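Local coordinates for protein TbpB (Actinobacillus pleuropneumoniae, PDB 3HOL) that probably captures host transferrin as the lipoprotein component of the bacterial transferrin receptor, serving iron acquisition in Actinobacillus pleuropneumoniae, at residues S289-F294 with F359-R364; S279-D282 with S287-E290; F227-Q232 with D254-A259; G21-P26 with K249-D254. All coordinates share one frame; numbering follows the deposited sequence.

Contact 1 (S289-F294 with F359-R364); sequences SELNNF and FLQGER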
loop_
_atom_site.group_PDB
_atom_site.type_symbol
_atom_site.label_atom_id
_atom_site.label_comp_id
_atom_site.label_asym_id
_atom_site.label_seq_id
_atom_site.Cartn_x
_atom_site.Cartn_y
_atom_site.Cartn_z
ATOM N N SER A 289 8.783 6.084 11.186
ATOM C CA SER A 289 7.384 5.681 11.059
ATOM C C SER A 289 7.123 5.017 9.691
ATOM O O SER A 289 7.865 5.260 8.732
ATOM C CB SER A 289 6.432 6.857 11.304
ATOM O OG SER A 289 6.508 7.808 10.266
ATOM N N GLU A 290 6.092 4.176 9.639
ATOM C CA GLU A 290 5.722 3.453 8.429
ATOM C C GLU A 290 4.990 4.363 7.468
ATOM O O GLU A 290 4.187 5.196 7.887
ATOM C CB GLU A 290 4.826 2.263 8.806
ATOM C CG GLU A 290 5.534 1.185 9.553
ATOM C CD GLU A 290 6.681 0.550 8.771
ATOM O OE1 GLU A 290 6.652 0.442 7.495
ATOM O OE2 GLU A 290 7.620 0.108 9.454
ATOM N N LEU A 291 5.253 4.198 6.178
ATOM C CA LEU A 291 4.472 4.840 5.120
ATOM C C LEU A 291 3.512 3.839 4.519
ATOM O O LEU A 291 3.861 2.668 4.369
ATOM C CB LEU A 291 5.395 5.332 3.986
ATOM C CG LEU A 291 6.265 6.538 4.340
ATOM C CD1 LEU A 291 7.339 6.771 3.231
ATOM C CD2 LEU A 291 5.430 7.829 4.625
ATOM N N ASN A 292 2.316 4.283 4.134
ATOM C CA ASN A 292 1.443 3.403 3.356
ATOM C C ASN A 292 1.999 3.152 1.947
ATOM O O ASN A 292 2.298 4.096 1.190
ATOM C CB ASN A 292 0.036 3.996 3.273
ATOM C CG ASN A 292 -0.639 4.023 4.612
ATOM O OD1 ASN A 292 -0.419 3.133 5.458
ATOM N ND2 ASN A 292 -1.508 5.002 4.813
ATOM N N ASN A 293 2.128 1.889 1.574
ATOM C CA ASN A 293 2.637 1.593 0.229
ATOM C C ASN A 293 2.014 0.297 -0.284
ATOM O O ASN A 293 1.808 -0.642 0.512
ATOM C CB ASN A 293 4.164 1.452 0.266
ATOM C CG ASN A 293 4.757 1.370 -1.129
ATOM O OD1 ASN A 293 4.887 0.269 -1.649
ATOM N ND2 ASN A 293 5.011 2.517 -1.768
ATOM N N PHE A 294 1.693 0.237 -1.584
ATOM C CA PHE A 294 1.022 -0.947 -2.099
ATOM C C PHE A 294 1.925 -1.852 -2.931
ATOM O O PHE A 294 1.482 -2.860 -3.456
ATOM C CB PHE A 294 -0.243 -0.545 -2.859
ATOM C CG PHE A 294 -1.175 0.308 -2.062
ATOM C CD1 PHE A 294 -1.865 -0.232 -0.987
ATOM C CD2 PHE A 294 -1.381 1.646 -2.418
ATOM C CE1 PHE A 294 -2.772 0.555 -0.250
ATOM C CE2 PHE A 294 -2.269 2.452 -1.704
ATOM C CZ PHE A 294 -2.961 1.905 -0.596
ATOM N N PHE A 359 13.105 9.392 3.575
ATOM C CA PHE A 359 12.243 8.253 3.280
ATOM C C PHE A 359 13.010 7.225 2.454
ATOM O O PHE A 359 13.963 7.576 1.710
ATOM C CB PHE A 359 10.949 8.694 2.552
ATOM C CG PHE A 359 11.178 9.195 1.144
ATOM C CD1 PHE A 359 11.231 8.315 0.067
ATOM C CD2 PHE A 359 11.374 10.570 0.902
ATOM C CE1 PHE A 359 11.465 8.788 -1.238
ATOM C CE2 PHE A 359 11.616 11.057 -0.403
ATOM C CZ PHE A 359 11.666 10.178 -1.466
ATOM N N LEU A 360 12.600 5.967 2.601
ATOM C CA LEU A 360 13.079 4.895 1.728
ATOM C C LEU A 360 11.917 3.978 1.397
ATOM O O LEU A 360 11.183 3.564 2.302
ATOM C CB LEU A 360 14.204 4.087 2.397
ATOM C CG LEU A 360 14.779 3.060 1.396
ATOM C CD1 LEU A 360 16.293 3.123 1.336
ATOM C CD2 LEU A 360 14.274 1.600 1.670
ATOM N N GLN A 361 11.769 3.646 0.121
ATOM C CA GLN A 361 10.808 2.644 -0.318
ATOM C C GLN A 361 11.477 1.638 -1.252
ATOM O O GLN A 361 12.310 2.003 -2.060
ATOM C CB GLN A 361 9.609 3.314 -1.017
ATOM C CG GLN A 361 9.000 4.504 -0.202
ATOM C CD GLN A 361 7.573 4.849 -0.685
ATOM O OE1 GLN A 361 6.630 4.951 0.125
ATOM N NE2 GLN A 361 7.400 4.962 -1.996
ATOM N N GLY A 362 11.101 0.368 -1.150
ATOM C CA GLY A 362 11.691 -0.638 -2.020
ATOM C C GLY A 362 10.721 -1.796 -2.229
ATOM O O GLY A 362 9.876 -2.072 -1.359
ATOM N N GLU A 363 10.851 -2.448 -3.379
ATOM C CA GLU A 363 10.047 -3.619 -3.758
ATOM C C GLU A 363 10.971 -4.818 -3.635
ATOM O O GLU A 363 11.804 -5.021 -4.525
ATOM C CB GLU A 363 9.587 -3.454 -5.227
ATOM C CG GLU A 363 8.803 -2.168 -5.458
ATOM C CD GLU A 363 8.657 -1.768 -6.930
ATOM O OE1 GLU A 363 8.820 -2.616 -7.821
ATOM O OE2 GLU A 363 8.378 -0.576 -7.184
ATOM N N ARG A 364 10.854 -5.600 -2.545
ATOM C CA ARG A 364 11.852 -6.656 -2.259
ATOM C C ARG A 364 11.954 -7.668 -3.354
ATOM O O ARG A 364 10.934 -8.092 -3.909
ATOM C CB ARG A 364 11.482 -7.464 -1.004
ATOM C CG ARG A 364 11.664 -6.745 0.284
ATOM C CD ARG A 364 13.157 -6.643 0.698
ATOM N NE ARG A 364 13.249 -5.919 1.978
ATOM C CZ ARG A 364 13.576 -6.460 3.153
ATOM N NH1 ARG A 364 13.598 -5.676 4.231
ATOM N NH2 ARG A 364 13.875 -7.763 3.263
HETATM O O HOH W 1 4.178 5.640 0.305
HETATM O O HOH W 2 7.337 -0.786 -2.776
#
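Leu291 and Gln361 each swing CG beside the backbone N, while Asn293 turns CG to the far side of its own N (chi1 -171°); these torsions bring a leucine methyl and two amide groups together. Leu291 CD1 does the apolar touching. It lies 4.1 Å from Phe359 CB, at the root of that side chain, whose ring leads off the other way, and 3.7 Å from Gln361 OE1, the leucine running across the extended glutamine at about a right angle. The amide planes of Asn293 and Gln361 stand 80° apart, and their nitrogens, Asn293 ND2 and Gln361 NE2, come within 3.4 Å. Being two donors, they do not bond to each other; both donate to outside carbonyls instead, ND2 to Asp296 O and NE2 to Val299 O and Ala297 O. Gln361 OE1 takes a 2.6 Å bond from a water that also donates to Asn292 O at 2.6 Å, so one water ties the loop backbone to the buried amide. A second water donates to Asn293 OD1 (2.9 Å) and only weakly to Gly362 O; the same OD1 accepts from Gly295 N. Leu300 packs on Leu291, Phe359 and Gln361, and Ala278 lies against both amide side chains. Strand 272-282 pairs with strand 287-290 and with strand 356-363, so the loop leaving strand 287-290 meets side chains of strand 356-363 beside it, in the antiparallel sheet of the C-lobe handle domain.

Contact 2 (S279-D282 with S287-E290); sequences SKID and SISE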
loop_
_atom_site.group_PDB
_atom_site.type_symbol
_atom_site.label_atom_id
_atom_site.label_comp_id
_atom_site.label_asym_id
_atom_site.label_seq_id
_atom_site.Cartn_x
_atom_site.Cartn_y
_atom_site.Cartn_z
ATOM N N SER A 279 9.295 3.577 4.740
ATOM C CA SER A 279 9.344 4.231 6.040
ATOM C C SER A 279 9.958 5.593 5.916
ATOM O O SER A 279 10.543 5.937 4.887
ATOM C CB SER A 279 10.062 3.380 7.108
ATOM O OG SER A 279 11.334 3.022 6.660
ATOM N N LYS A 280 9.785 6.364 6.979
ATOM C CA LYS A 280 10.168 7.749 7.035
ATOM C C LYS A 280 10.874 7.975 8.370
ATOM O O LYS A 280 10.372 7.562 9.417
ATOM C CB LYS A 280 8.909 8.610 6.895
ATOM C CG LYS A 280 9.085 10.111 7.188
ATOM C CD LYS A 280 7.855 10.905 6.754
ATOM C CE LYS A 280 6.643 10.610 7.633
ATOM N NZ LYS A 280 6.772 11.387 8.906
ATOM N N ILE A 281 12.044 8.604 8.314
ATOM C CA ILE A 281 12.785 9.010 9.506
ATOM C C ILE A 281 12.590 10.510 9.692
ATOM O O ILE A 281 12.921 11.297 8.814
ATOM C CB ILE A 281 14.291 8.728 9.397
ATOM C CG1 ILE A 281 14.558 7.234 9.210
ATOM C CG2 ILE A 281 15.039 9.297 10.675
ATOM C CD1 ILE A 281 15.988 6.884 8.765
ATOM N N ASP A 282 12.036 10.899 10.827
ATOM C CA ASP A 282 11.828 12.311 11.151
ATOM C C ASP A 282 13.159 12.903 11.672
ATOM O O ASP A 282 13.700 12.417 12.654
ATOM C CB ASP A 282 10.709 12.408 12.198
ATOM C CG ASP A 282 10.465 13.805 12.659
ATOM O OD1 ASP A 282 9.388 14.347 12.358
ATOM O OD2 ASP A 282 11.346 14.364 13.340
ATOM N N SER A 287 13.231 9.709 14.794
ATOM C CA SER A 287 12.301 8.602 15.014
ATOM C C SER A 287 11.808 8.094 13.663
ATOM O O SER A 287 11.817 8.850 12.697
ATOM C CB SER A 287 11.129 9.085 15.859
ATOM O OG SER A 287 10.466 10.152 15.187
ATOM N N ILE A 288 11.380 6.819 13.604
ATOM C CA ILE A 288 10.971 6.171 12.330
ATOM C C ILE A 288 9.466 5.918 12.331
ATOM O O ILE A 288 8.917 5.642 13.381
ATOM C CB ILE A 288 11.791 4.880 12.070
ATOM C CG1 ILE A 288 11.681 4.424 10.604
ATOM C CG2 ILE A 288 11.393 3.741 13.012
ATOM C CD1 ILE A 288 12.953 3.772 10.075
ATOM N N SER A 289 8.783 6.084 11.186
ATOM C CA SER A 289 7.384 5.681 11.059
ATOM C C SER A 289 7.123 5.017 9.691
ATOM O O SER A 289 7.865 5.260 8.732
ATOM C CB SER A 289 6.432 6.857 11.304
ATOM O OG SER A 289 6.508 7.808 10.266
ATOM N N GLU A 290 6.092 4.176 9.639
ATOM C CA GLU A 290 5.722 3.453 8.429
ATOM C C GLU A 290 4.990 4.363 7.468
ATOM O O GLU A 290 4.187 5.196 7.887
ATOM C CB GLU A 290 4.826 2.263 8.806
ATOM C CG GLU A 290 5.534 1.185 9.553
ATOM C CD GLU A 290 6.681 0.550 8.771
ATOM O OE1 GLU A 290 6.652 0.442 7.495
ATOM O OE2 GLU A 290 7.620 0.108 9.454
HETATM O O HOH W 3 8.898 9.332 10.759
#
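Lys280 and Ser289 hold the tight part of this strand pair: Lys280 N donates to Ser289 O, and Ser289 N returns a bond to Lys280 O, both at 2.8 Å. Toward the loop the ladder slackens. Asp282 N still reaches Ser287 O at 2.8 Å, but the return bond from Ser287 N to Asp282 O is weak at 3.5 Å. Between these hydrogen-bonded pairs the backbones draw in at Ile281 and Ile288, a non-hydrogen-bonded pair, where Ile288 CA lies 3.3 Å from Lys280 O in a CA-H...O contact. Strand 272-282 and strand 287-290 are the two arms of an antiparallel beta hairpin in the C-lobe handle domain, and Asp282 OD2 accepts from Thr284 OG1 and Asn285 N in the connecting loop. On the face carrying Ser279, Ile281 and Ile288, the CG1 arm of Ile288 points away from its backbone N (chi1 -164°), bringing CD1 to 3.9 Å from Ile281 CG1, the two side chains lying aslant; the same methyl passes near Ser279 OG, which bonds to Gln487. Ile288 also rests on Gln487 and His489 of strand 483-492. The face of Lys280 and Ser289 is looser and bridged by water. There the bends at the last two torsions of the lysine turn NZ toward the partner strand, 3.8 Å from Ser289 OG. A water joins the two residues, donating to Lys280 O, hydrogen-bonding Ser289 OG and accepting only weakly from Lys280 NZ.

Contact 3 (F227-Q232 with D254-A259); sequences FSADSQ and DKSLFA
Phe227 and Leu257 form the apolar half of this small contact, with CD1 of the leucine 3.9 Å from Phe227 CD1 and equally near CE1, meeting the ring obliquely. In the other half the Ala229 methyl meets a polar group: CB points at the Asp254 carboxylate and stops 3.5 Å from OD1. Ser256 OG lies a little farther from the same methyl, at 4.1 Å. The carboxylate is fixed from within its own loop: chi1 of Asp254, 68°, lodges CG between the backbone N and the carbonyl carbon, and OD1 then accepts from two donors. Ser256 OG reaches it at 2.6 Å on the syn side, 22° out of the carboxylate plane. Ser256 N meets it at 3.2 Å from above that plane, closing an Asx turn. A water donates to Ser256 OG (3.0 Å) and accepts weakly from Ala229 N, a loose solvent link between the two segments. Farther out, Phe128 meets the Phe227 ring edge-to-face and also touches Leu257, while Tyr196 packs on both side chains. Ala252 lies against Ala229, and Asp230 bonds to Asn253 through the backbone. The contact sits at the rim of a beta barrel, where the loop leading into strand 231-239 meets the turn between strands 245-251 and 257-265, with strands 119-133 and 193-203 supplying the aromatic neighbours.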
loop_
_atom_site.group_PDB
_atom_site.type_symbol
_atom_site.label_atom_id
_atom_site.label_comp_id
_atom_site.label_asym_id
_atom_site.label_seq_id
_atom_site.Cartn_x
_atom_site.Cartn_y
_atom_site.Cartn_z
ATOM N N PHE A 227 -27.674 -10.875 -9.390
ATOM C CA PHE A 227 -26.230 -11.233 -9.381
ATOM C C PHE A 227 -25.869 -12.057 -10.619
ATOM O O PHE A 227 -25.204 -13.099 -10.506
ATOM C CB PHE A 227 -25.918 -12.060 -8.106
ATOM C CG PHE A 227 -26.573 -11.491 -6.850
ATOM C CD1 PHE A 227 -26.065 -10.349 -6.259
ATOM C CD2 PHE A 227 -27.714 -12.098 -6.292
ATOM C CE1 PHE A 227 -26.662 -9.786 -5.122
ATOM C CE2 PHE A 227 -28.328 -11.544 -5.160
ATOM C CZ PHE A 227 -27.796 -10.385 -4.576
ATOM N N SER A 228 -26.319 -11.592 -11.787
ATOM C CA SER A 228 -26.203 -12.429 -12.996
ATOM C C SER A 228 -24.956 -12.072 -13.790
ATOM O O SER A 228 -24.535 -12.843 -14.656
ATOM C CB SER A 228 -27.457 -12.318 -13.889
ATOM O OG SER A 228 -27.590 -10.999 -14.449
ATOM N N ALA A 229 -24.394 -10.902 -13.516
ATOM C CA ALA A 229 -23.295 -10.351 -14.328
ATOM C C ALA A 229 -21.945 -10.707 -13.740
ATOM O O ALA A 229 -21.769 -10.657 -12.517
ATOM C CB ALA A 229 -23.422 -8.857 -14.406
ATOM N N ASP A 230 -20.994 -11.071 -14.591
ATOM C CA ASP A 230 -19.618 -11.260 -14.133
ATOM C C ASP A 230 -18.938 -9.907 -13.917
ATOM O O ASP A 230 -19.440 -8.850 -14.362
ATOM C CB ASP A 230 -18.795 -12.023 -15.192
ATOM C CG ASP A 230 -19.269 -13.466 -15.413
ATOM O OD1 ASP A 230 -19.775 -14.121 -14.506
ATOM O OD2 ASP A 230 -19.137 -13.961 -16.538
ATOM N N SER A 231 -17.787 -9.940 -13.247
ATOM C CA SER A 231 -16.905 -8.768 -13.093
ATOM C C SER A 231 -15.460 -9.123 -13.425
ATOM O O SER A 231 -14.929 -10.117 -12.912
ATOM C CB SER A 231 -16.878 -8.288 -11.635
ATOM O OG SER A 231 -16.023 -7.155 -11.517
ATOM N N GLN A 232 -14.819 -8.267 -14.220
ATOM C CA GLN A 232 -13.377 -8.359 -14.439
ATOM C C GLN A 232 -12.691 -7.300 -13.612
ATOM O O GLN A 232 -11.524 -6.974 -13.870
ATOM C CB GLN A 232 -13.038 -8.105 -15.935
ATOM C CG GLN A 232 -13.623 -9.083 -16.939
ATOM C CD GLN A 232 -13.562 -10.570 -16.538
ATOM O OE1 GLN A 232 -14.605 -11.252 -16.502
ATOM N NE2 GLN A 232 -12.345 -11.084 -16.253
ATOM N N ASP A 254 -21.531 -4.848 -16.481
ATOM C CA ASP A 254 -22.604 -3.957 -16.964
ATOM C C ASP A 254 -22.991 -2.891 -15.924
ATOM O O ASP A 254 -24.044 -2.255 -16.056
ATOM C CB ASP A 254 -23.837 -4.780 -17.341
ATOM C CG ASP A 254 -24.517 -5.423 -16.121
ATOM O OD1 ASP A 254 -23.960 -5.410 -15.013
ATOM O OD2 ASP A 254 -25.618 -5.968 -16.261
ATOM N N LYS A 255 -22.148 -2.662 -14.913
ATOM C CA LYS A 255 -22.417 -1.620 -13.891
ATOM C C LYS A 255 -23.733 -1.786 -13.090
ATOM O O LYS A 255 -24.249 -0.818 -12.546
ATOM C CB LYS A 255 -22.333 -0.203 -14.475
ATOM C CG LYS A 255 -21.034 0.107 -15.241
ATOM C CD LYS A 255 -21.066 1.526 -15.762
ATOM C CE LYS A 255 -19.662 1.981 -16.166
ATOM N NZ LYS A 255 -19.466 1.848 -17.610
ATOM N N SER A 256 -24.227 -3.008 -12.983
ATOM C CA SER A 256 -25.493 -3.295 -12.272
ATOM C C SER A 256 -25.299 -3.688 -10.790
ATOM O O SER A 256 -26.276 -3.906 -10.083
ATOM C CB SER A 256 -26.218 -4.431 -12.962
ATOM O OG SER A 256 -25.436 -5.609 -12.860
ATOM N N LEU A 257 -24.048 -3.808 -10.350
ATOM C CA LEU A 257 -23.751 -4.244 -8.980
ATOM C C LEU A 257 -22.372 -3.786 -8.553
ATOM O O LEU A 257 -21.430 -3.779 -9.370
ATOM C CB LEU A 257 -23.910 -5.761 -8.853
ATOM C CG LEU A 257 -24.208 -6.064 -7.389
ATOM C CD1 LEU A 257 -25.628 -6.593 -7.128
ATOM C CD2 LEU A 257 -23.097 -6.909 -6.820
ATOM N N PHE A 258 -22.269 -3.358 -7.290
ATOM C CA PHE A 258 -21.004 -3.005 -6.643
ATOM C C PHE A 258 -20.953 -3.823 -5.383
ATOM O O PHE A 258 -21.823 -3.699 -4.537
ATOM C CB PHE A 258 -21.018 -1.504 -6.322
ATOM C CG PHE A 258 -19.799 -0.972 -5.590
ATOM C CD1 PHE A 258 -18.704 -0.445 -6.302
ATOM C CD2 PHE A 258 -19.791 -0.866 -4.183
ATOM C CE1 PHE A 258 -17.629 0.144 -5.640
ATOM C CE2 PHE A 258 -18.707 -0.307 -3.503
ATOM C CZ PHE A 258 -17.628 0.212 -4.227
ATOM N N ALA A 259 -19.947 -4.682 -5.269
ATOM C CA ALA A 259 -19.821 -5.571 -4.137
ATOM C C ALA A 259 -18.559 -5.241 -3.345
ATOM O O ALA A 259 -17.560 -4.845 -3.910
ATOM C CB ALA A 259 -19.761 -7.041 -4.653
HETATM O O HOH W 4 -25.483 -8.332 -11.592
#

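Contact 4 (G21-P26 with K249-D254); sequences GELMEP and KFVAND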
loop_
_atom_site.group_PDB
_atom_site.type_symbol
_atom_site.label_atom_id
_atom_site.label_comp_id
_atom_site.label_asym_id
_atom_site.label_seq_id
_atom_site.Cartn_x
_atom_site.Cartn_y
_atom_site.Cartn_z
ATOM N N GLY A 21 -6.010 -0.615 -15.093
ATOM C CA GLY A 21 -7.329 -0.112 -15.512
ATOM C C GLY A 21 -7.897 0.877 -14.500
ATOM O O GLY A 21 -7.465 0.919 -13.310
ATOM N N GLU A 22 -8.847 1.698 -14.957
ATOM C CA GLU A 22 -9.479 2.731 -14.101
ATOM C C GLU A 22 -10.055 2.168 -12.776
ATOM O O GLU A 22 -10.052 2.857 -11.773
ATOM C CB GLU A 22 -10.531 3.563 -14.880
ATOM C CG GLU A 22 -11.897 2.841 -15.178
ATOM C CD GLU A 22 -12.873 3.678 -16.051
ATOM O OE1 GLU A 22 -12.474 4.746 -16.568
ATOM O OE2 GLU A 22 -14.046 3.267 -16.230
ATOM N N LEU A 23 -10.526 0.925 -12.769
ATOM C CA LEU A 23 -11.129 0.367 -11.543
ATOM C C LEU A 23 -10.106 -0.417 -10.729
ATOM O O LEU A 23 -10.446 -1.041 -9.703
ATOM C CB LEU A 23 -12.308 -0.554 -11.882
ATOM C CG LEU A 23 -13.534 0.132 -12.447
ATOM C CD1 LEU A 23 -14.571 -0.926 -12.780
ATOM C CD2 LEU A 23 -14.032 1.113 -11.379
ATOM N N MET A 24 -8.860 -0.396 -11.182
ATOM C CA MET A 24 -7.888 -1.349 -10.675
ATOM C C MET A 24 -6.755 -0.704 -9.851
ATOM O O MET A 24 -5.786 -1.374 -9.507
ATOM C CB MET A 24 -7.344 -2.204 -11.828
ATOM C CG MET A 24 -8.456 -2.920 -12.664
ATOM S SD MET A 24 -9.544 -3.887 -11.564
ATOM C CE MET A 24 -8.652 -5.408 -11.463
ATOM N N GLU A 25 -6.863 0.591 -9.577
ATOM C CA GLU A 25 -5.859 1.298 -8.774
ATOM C C GLU A 25 -6.005 0.910 -7.299
ATOM O O GLU A 25 -7.121 0.834 -6.798
ATOM C CB GLU A 25 -5.991 2.826 -8.950
ATOM C CG GLU A 25 -5.509 3.341 -10.356
ATOM C CD GLU A 25 -3.971 3.344 -10.524
ATOM O OE1 GLU A 25 -3.250 3.185 -9.506
ATOM O OE2 GLU A 25 -3.467 3.500 -11.682
ATOM N N PRO A 26 -4.874 0.666 -6.590
ATOM C CA PRO A 26 -4.937 0.352 -5.174
ATOM C C PRO A 26 -5.292 1.593 -4.369
ATOM O O PRO A 26 -4.955 2.717 -4.771
ATOM C CB PRO A 26 -3.505 -0.137 -4.866
ATOM C CG PRO A 26 -2.669 0.645 -5.839
ATOM C CD PRO A 26 -3.505 0.556 -7.104
ATOM N N LYS A 249 -13.223 -5.103 -3.460
ATOM C CA LYS A 249 -14.497 -4.782 -4.114
ATOM C C LYS A 249 -14.481 -5.297 -5.536
ATOM O O LYS A 249 -13.410 -5.615 -6.094
ATOM C CB LYS A 249 -14.747 -3.247 -4.127
ATOM C CG LYS A 249 -13.966 -2.517 -5.254
ATOM C CD LYS A 249 -14.093 -0.979 -5.124
ATOM C CE LYS A 249 -13.620 -0.238 -6.390
ATOM N NZ LYS A 249 -12.184 -0.626 -6.719
ATOM N N PHE A 250 -15.661 -5.380 -6.130
ATOM C CA PHE A 250 -15.711 -5.497 -7.563
ATOM C C PHE A 250 -16.929 -4.777 -8.115
ATOM O O PHE A 250 -17.910 -4.487 -7.376
ATOM C CB PHE A 250 -15.663 -6.956 -8.061
ATOM C CG PHE A 250 -16.881 -7.778 -7.721
ATOM C CD1 PHE A 250 -18.033 -7.662 -8.460
ATOM C CD2 PHE A 250 -16.827 -8.730 -6.692
ATOM C CE1 PHE A 250 -19.165 -8.453 -8.178
ATOM C CE2 PHE A 250 -17.954 -9.558 -6.396
ATOM C CZ PHE A 250 -19.136 -9.396 -7.141
ATOM N N VAL A 251 -16.875 -4.512 -9.415
ATOM C CA VAL A 251 -18.036 -3.908 -10.107
ATOM C C VAL A 251 -18.487 -4.811 -11.256
ATOM O O VAL A 251 -17.651 -5.245 -12.070
ATOM C CB VAL A 251 -17.709 -2.498 -10.631
ATOM C CG1 VAL A 251 -19.016 -1.728 -11.098
ATOM C CG2 VAL A 251 -16.912 -1.703 -9.608
ATOM N N ALA A 252 -19.793 -5.097 -11.339
ATOM C CA ALA A 252 -20.322 -5.895 -12.462
ATOM C C ALA A 252 -19.911 -5.227 -13.800
ATOM O O ALA A 252 -19.874 -3.978 -13.890
ATOM C CB ALA A 252 -21.861 -6.002 -12.349
ATOM N N ASN A 253 -19.609 -6.039 -14.814
ATOM C CA ASN A 253 -19.178 -5.520 -16.100
ATOM C C ASN A 253 -20.249 -4.629 -16.775
ATOM O O ASN A 253 -19.896 -3.718 -17.479
ATOM C CB ASN A 253 -18.706 -6.637 -17.029
ATOM C CG ASN A 253 -17.480 -7.332 -16.517
ATOM O OD1 ASN A 253 -16.667 -6.778 -15.739
ATOM N ND2 ASN A 253 -17.330 -8.577 -16.943
ATOM N N ASP A 254 -21.531 -4.848 -16.481
ATOM C CA ASP A 254 -22.604 -3.957 -16.964
ATOM C C ASP A 254 -22.991 -2.891 -15.924
ATOM O O ASP A 254 -24.044 -2.255 -16.056
ATOM C CB ASP A 254 -23.837 -4.780 -17.341
ATOM C CG ASP A 254 -24.517 -5.423 -16.121
ATOM O OD1 ASP A 254 -23.960 -5.410 -15.013
ATOM O OD2 ASP A 254 -25.618 -5.968 -16.261
HETATM O O HOH W 5 -11.768 1.771 -8.216
HETATM O O HOH W 6 -12.573 -2.505 -8.602
#
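Leu23 O is approached by three donors: a water at 2.8 Å, a second water that donates weakly, and Lys249 NZ, which bonds to it directly but weakly at 3.5 Å. The same waters accept from Lys249 NZ, the first at 2.7 Å and the second at 2.9 Å, so the ammonium group and the carbonyl are tied mainly through solvent. Lys249 runs extended as far as CE and bends at chi4 (-56°), which brings NZ to Leu23; Tyr30 adds a cation-pi contact to this lysine. Beside the polar bridge, Leu23 CD1 meets Val251 CG2 at 4.0 Å, the two side chains crossing at about a right angle. Leu23 is presented by a type I beta turn from Gly21 to Met24, closed by Met24 N bonding to Gly21 O at 2.9 Å. Lys249 and Val251 emerge from the face of strand 245-251 opposite Phe250, and Phe258 of strand 257-265 packs against both. Leu23 and Met24 also touch Ser233 of strand 231-239, so the loop between strands 7-9 and 29-33 lies across neighbouring strands of the barrel.

Overall arrangement
From the N terminus, the 21-26 loop opens contact 4, which closes more than 220 residues later at 249-254. Contact 3 opens inside that span at 227-232 and closes at 254-259, so the two cross, share Asp254 and fasten the early loop to adjacent barrel strands. Contact 2 then closes a short hairpin, and contact 1 begins on its second strand, at 289-294, closing the long excursion through the handle at 359-364. Contact 1 thus starts on the stretch where contact 2 ends, and both reach one sheet. Although the centres of contacts 1 and 4 are about 25 Å apart, Phe294 packs against Pro26, linking the two.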